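Lmaj004091aaa (Leishmania major, PDB 1XTP) probably transfers methyl groups from S-adenosyl-L-methionine to the N-terminal amino group of proteins that begin with an X-Pro-Lys sequence. Local coordinates at residues A[162-167]-A[181-186]. Numbering follows the deposited sequence.
Sequences IVIQWT and KHCQQA. With SAI (S-adenosyl-L-homoselenocysteine), chain B.
Ile162 meets Cys183 with both of its branches. CG2 lies 3.9 Å from SG of Cys183, while CD1 reaches past CB to the backbone, ending 3.3 Å from the carbonyl O of Cys183. The outer chain is extended (chi2 176°), which carries CD1 out to the helix backbone. The same methyl lies 4.1 Å from CB of Ala186, one helical turn further on, touching two positions of the same helix face. Two residues along the strand, on the same face, the packing is looser: CD1 of Ile164 comes within 4.2 Å of SG of Cys183, and Phe179 and Phe180, earlier in helix 173-186, touch Ile164. No hydrogen bond crosses, and all four touching residues are buried. The axes of strand 162-165 and helix 181-186 run nearly antiparallel, at 154°, as expected for the helix of a beta-alpha-beta crossover in a Rossmann-like methyltransferase: strand 159-165 leads into helix 173-186, which returns to the parallel neighbour 191-198, where Ile193 touches Ile164 and Cys183. On the partly exposed side of the helix, Gln185 turns its amide back, and NE2 donates to O of His182 at 2.8 Å, in the carbonyl plane but bent at the hydrogen (147°). The same NE2 sits above one face of the His182 ring, offset toward its rim. Beyond Ile164 the chain runs into the cofactor pocket, where O of Gln165, the last strand residue, accepts from the amino N of S-adenosyl-L-homoselenocysteine at 3.0 Å and, in the loop after it, OG1 of Thr167 donates to the ribose O4' at 3.1 Å.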
ATOM      1  N   ILE A 162      -8.633  -2.459  -6.742  1.00 25.98           N
ATOM      2  CA  ILE A 162      -8.358  -1.940  -5.407  1.00 25.76           C
ATOM      3  C   ILE A 162      -6.871  -1.624  -5.338  1.00 23.67           C
ATOM      4  O   ILE A 162      -6.025  -2.515  -5.334  1.00 22.84           O
ATOM      5  CB  ILE A 162      -8.762  -2.932  -4.294  1.00 24.74           C
ATOM      6  CG1 ILE A 162     -10.259  -3.233  -4.376  1.00 28.19           C
ATOM      7  CG2 ILE A 162      -8.388  -2.372  -2.905  1.00 28.22           C
ATOM      8  CD1 ILE A 162     -10.740  -4.257  -3.386  1.00 29.01           C
ATOM      9  N   VAL A 163      -6.584  -0.332  -5.296  1.00 24.18           N
ATOM     10  CA  VAL A 163      -5.235   0.186  -5.335  1.00 24.98           C
ATOM     11  C   VAL A 163      -4.642   0.357  -3.921  1.00 24.26           C
ATOM     12  O   VAL A 163      -5.212   1.032  -3.096  1.00 22.95           O
ATOM     13  CB  VAL A 163      -5.231   1.550  -6.078  1.00 22.30           C
ATOM     14  CG1 VAL A 163      -3.840   2.143  -6.085  1.00 26.41           C
ATOM     15  CG2 VAL A 163      -5.736   1.341  -7.493  1.00 23.80           C
ATOM     16  N   ILE A 164      -3.500  -0.277  -3.661  1.00 25.05           N
ATOM     17  CA  ILE A 164      -2.785  -0.113  -2.404  1.00 22.21           C
ATOM     18  C   ILE A 164      -1.331   0.226  -2.758  1.00 21.09           C
ATOM     19  O   ILE A 164      -0.502  -0.652  -2.997  1.00 24.60           O
ATOM     20  CB  ILE A 164      -2.868  -1.392  -1.517  1.00 24.20           C
ATOM     21  CG1 ILE A 164      -4.309  -1.930  -1.419  1.00 22.62           C
ATOM     22  CG2 ILE A 164      -2.316  -1.112  -0.103  1.00 26.37           C
ATOM     23  CD1 ILE A 164      -4.431  -3.244  -0.648  1.00 22.45           C
ATOM     24  N   GLN A 165      -1.027   1.511  -2.810  1.00 23.55           N
ATOM     25  CA  GLN A 165       0.283   1.971  -3.237  1.00 26.12           C
ATOM     26  C   GLN A 165       0.895   2.863  -2.195  1.00 26.15           C
ATOM     27  O   GLN A 165       0.271   3.844  -1.782  1.00 26.57           O
ATOM     28  CB  GLN A 165       0.193   2.739  -4.554  1.00 26.32           C
ATOM     29  CG  GLN A 165       1.523   3.420  -4.923  1.00 29.12           C
ATOM     30  CD  GLN A 165       1.679   3.719  -6.414  1.00 27.41           C
ATOM     31  OE1 GLN A 165       0.780   3.451  -7.217  1.00 25.63           O
ATOM     32  NE2 GLN A 165       2.843   4.278  -6.786  1.00 24.07           N
ATOM     33  N   TRP A 166       2.122   2.527  -1.795  1.00 25.54           N
ATOM     34  CA  TRP A 166       2.906   3.323  -0.840  1.00 26.89           C
ATOM     35  C   TRP A 166       2.155   3.563   0.493  1.00 26.09           C
ATOM     36  O   TRP A 166       2.289   4.605   1.131  1.00 28.54           O
ATOM     37  CB  TRP A 166       3.390   4.631  -1.493  1.00 29.30           C
ATOM     38  CG  TRP A 166       4.569   4.429  -2.444  1.00 28.96           C
ATOM     39  CD1 TRP A 166       5.593   3.543  -2.302  1.00 30.49           C
ATOM     40  CD2 TRP A 166       4.827   5.143  -3.657  1.00 29.11           C
ATOM     41  NE1 TRP A 166       6.465   3.644  -3.359  1.00 32.07           N
ATOM     42  CE2 TRP A 166       6.024   4.625  -4.204  1.00 27.05           C
ATOM     43  CE3 TRP A 166       4.166   6.172  -4.336  1.00 30.77           C
ATOM     44  CZ2 TRP A 166       6.574   5.098  -5.394  1.00 30.31           C
ATOM     45  CZ3 TRP A 166       4.712   6.638  -5.528  1.00 30.93           C
ATOM     46  CH2 TRP A 166       5.907   6.098  -6.043  1.00 30.52           C
ATOM     47  N   THR A 167       1.382   2.570   0.911  1.00 25.69           N
ATOM     48  CA  THR A 167       0.552   2.711   2.096  1.00 25.65           C
ATOM     49  C   THR A 167       0.540   1.439   2.948  1.00 24.52           C
ATOM     50  O   THR A 167       0.408   1.514   4.159  1.00 24.99           O
ATOM     51  CB  THR A 167      -0.871   3.222   1.698  1.00 24.51           C
ATOM     52  OG1 THR A 167      -1.557   3.754   2.841  1.00 25.05           O
ATOM     53  CG2 THR A 167      -1.691   2.124   1.018  1.00 21.74           C
ATOM     54  N   LYS A 181      -7.260  -9.954   2.653  1.00 26.51           N
ATOM     55  CA  LYS A 181      -8.344 -10.921   2.605  1.00 27.86           C
ATOM     56  C   LYS A 181      -9.695 -10.190   2.537  1.00 26.73           C
ATOM     57  O   LYS A 181     -10.596 -10.608   1.824  1.00 29.69           O
ATOM     58  CB  LYS A 181      -8.262 -11.851   3.824  1.00 28.27           C
ATOM     59  CG  LYS A 181      -9.319 -12.928   3.857  1.00 30.53           C
ATOM     60  CD  LYS A 181      -9.102 -13.947   4.987  1.00 31.67           C
ATOM     61  N   HIS A 182      -9.811  -9.077   3.253  1.00 27.23           N
ATOM     62  CA  HIS A 182     -11.005  -8.250   3.215  1.00 26.89           C
ATOM     63  C   HIS A 182     -11.188  -7.556   1.845  1.00 28.11           C
ATOM     64  O   HIS A 182     -12.319  -7.409   1.335  1.00 26.61           O
ATOM     65  CB  HIS A 182     -10.918  -7.231   4.346  1.00 28.27           C
ATOM     66  CG  HIS A 182     -12.176  -6.468   4.568  1.00 26.77           C
ATOM     67  ND1 HIS A 182     -13.362  -7.079   4.916  1.00 29.54           N
ATOM     68  CD2 HIS A 182     -12.435  -5.141   4.503  1.00 28.16           C
ATOM     69  CE1 HIS A 182     -14.303  -6.163   5.046  1.00 25.22           C
ATOM     70  NE2 HIS A 182     -13.768  -4.980   4.803  1.00 27.17           N
ATOM     71  N   CYS A 183     -10.082  -7.106   1.263  1.00 27.44           N
ATOM     72  CA  CYS A 183     -10.095  -6.577  -0.104  1.00 28.29           C
ATOM     73  C   CYS A 183     -10.519  -7.622  -1.124  1.00 25.47           C
ATOM     74  O   CYS A 183     -11.167  -7.305  -2.120  1.00 23.50           O
ATOM     75  CB  CYS A 183      -8.720  -6.057  -0.490  1.00 29.44           C
ATOM     76  SG  CYS A 183      -8.321  -4.553   0.327  1.00 29.03           S
ATOM     77  N   GLN A 184     -10.139  -8.866  -0.882  1.00 25.35           N
ATOM     78  CA  GLN A 184     -10.441  -9.941  -1.803  1.00 24.35           C
ATOM     79  C   GLN A 184     -11.949 -10.126  -1.918  1.00 23.50           C
ATOM     80  O   GLN A 184     -12.466 -10.278  -3.014  1.00 24.21           O
ATOM     81  CB  GLN A 184      -9.785 -11.235  -1.345  1.00 24.74           C
ATOM     82  CG  GLN A 184     -10.004 -12.415  -2.297  1.00 24.38           C
ATOM     83  CD  GLN A 184      -9.441 -13.689  -1.727  1.00 26.08           C
ATOM     84  OE1 GLN A 184      -9.626 -13.976  -0.548  1.00 29.20           O
ATOM     85  NE2 GLN A 184      -8.721 -14.445  -2.542  1.00 27.55           N
ATOM     86  N   GLN A 185     -12.642 -10.107  -0.787  1.00 22.84           N
ATOM     87  CA  GLN A 185     -14.093 -10.278  -0.782  1.00 25.62           C
ATOM     88  C   GLN A 185     -14.837  -9.061  -1.354  1.00 25.24           C
ATOM     89  O   GLN A 185     -15.964  -9.187  -1.844  1.00 26.74           O
ATOM     90  CB  GLN A 185     -14.601 -10.633   0.623  1.00 28.13           C
ATOM     91  CG  GLN A 185     -14.412  -9.558   1.675  1.00 31.73           C
ATOM     92  CD  GLN A 185     -15.510  -8.507   1.659  1.00 34.60           C
ATOM     93  OE1 GLN A 185     -16.695  -8.832   1.527  1.00 33.27           O
ATOM     94  NE2 GLN A 185     -15.121  -7.243   1.808  1.00 21.60           N
ATOM     95  N   ALA A 186     -14.189  -7.900  -1.309  1.00 23.19           N
ATOM     96  CA  ALA A 186     -14.712  -6.682  -1.912  1.00 21.00           C
ATOM     97  C   ALA A 186     -14.534  -6.637  -3.433  1.00 23.66           C
ATOM     98  O   ALA A 186     -15.095  -5.754  -4.087  1.00 23.71           O
ATOM     99  CB  ALA A 186     -14.056  -5.478  -1.282  1.00 20.55           C
TER
HETATM  100  N   SAI B 401      -1.331   6.316  -2.241  1.00 31.77           N
HETATM  101  CA  SAI B 401      -1.114   7.772  -2.483  1.00 30.13           C
HETATM  102  CB  SAI B 401      -0.522   8.421  -1.249  1.00 31.24           C
HETATM  103  CG  SAI B 401       0.838   7.907  -0.802  1.00 31.74           C
HETATM  104 SE   SAI B 401       1.409   8.886   0.809  0.85 32.69          SE
HETATM  105  C   SAI B 401      -0.152   8.052  -3.625  1.00 30.14           C
HETATM  106  O   SAI B 401       0.608   7.174  -4.033  1.00 27.46           O
HETATM  107  OXT SAI B 401      -0.091   9.169  -4.137  1.00 29.66           O
HETATM  108  C5' SAI B 401       0.776   7.557   2.126  1.00 32.32           C
HETATM  109  C4' SAI B 401      -0.674   7.784   2.563  1.00 26.64           C
HETATM  110  O4' SAI B 401      -1.041   6.732   3.405  1.00 26.96           O
HETATM  111  C3' SAI B 401      -0.913   9.055   3.364  1.00 25.27           C
HETATM  112  O3' SAI B 401      -1.974   9.791   2.815  1.00 24.13           O
HETATM  113  C2' SAI B 401      -1.282   8.612   4.760  1.00 22.53           C
HETATM  114  O2' SAI B 401      -2.213   9.481   5.390  1.00 22.49           O
HETATM  115  C1' SAI B 401      -1.868   7.263   4.427  1.00 24.91           C
HETATM  116  N9  SAI B 401      -1.920   6.325   5.539  1.00 26.98           N
HETATM  117  C8  SAI B 401      -1.056   6.251   6.609  1.00 25.78           C
HETATM  118  N7  SAI B 401      -1.454   5.249   7.388  1.00 20.23           N
HETATM  119  C5  SAI B 401      -2.556   4.669   6.822  1.00 29.15           C
HETATM  120  C6  SAI B 401      -3.356   3.594   7.202  1.00 26.42           C
HETATM  121  N6  SAI B 401      -3.086   2.934   8.330  1.00 21.72           N
HETATM  122  N1  SAI B 401      -4.432   3.231   6.410  1.00 26.22           N
HETATM  123  C2  SAI B 401      -4.731   3.932   5.249  1.00 26.26           C
HETATM  124  N3  SAI B 401      -3.920   4.990   4.876  1.00 25.90           N
HETATM  125  C4  SAI B 401      -2.854   5.339   5.648  1.00 28.74           C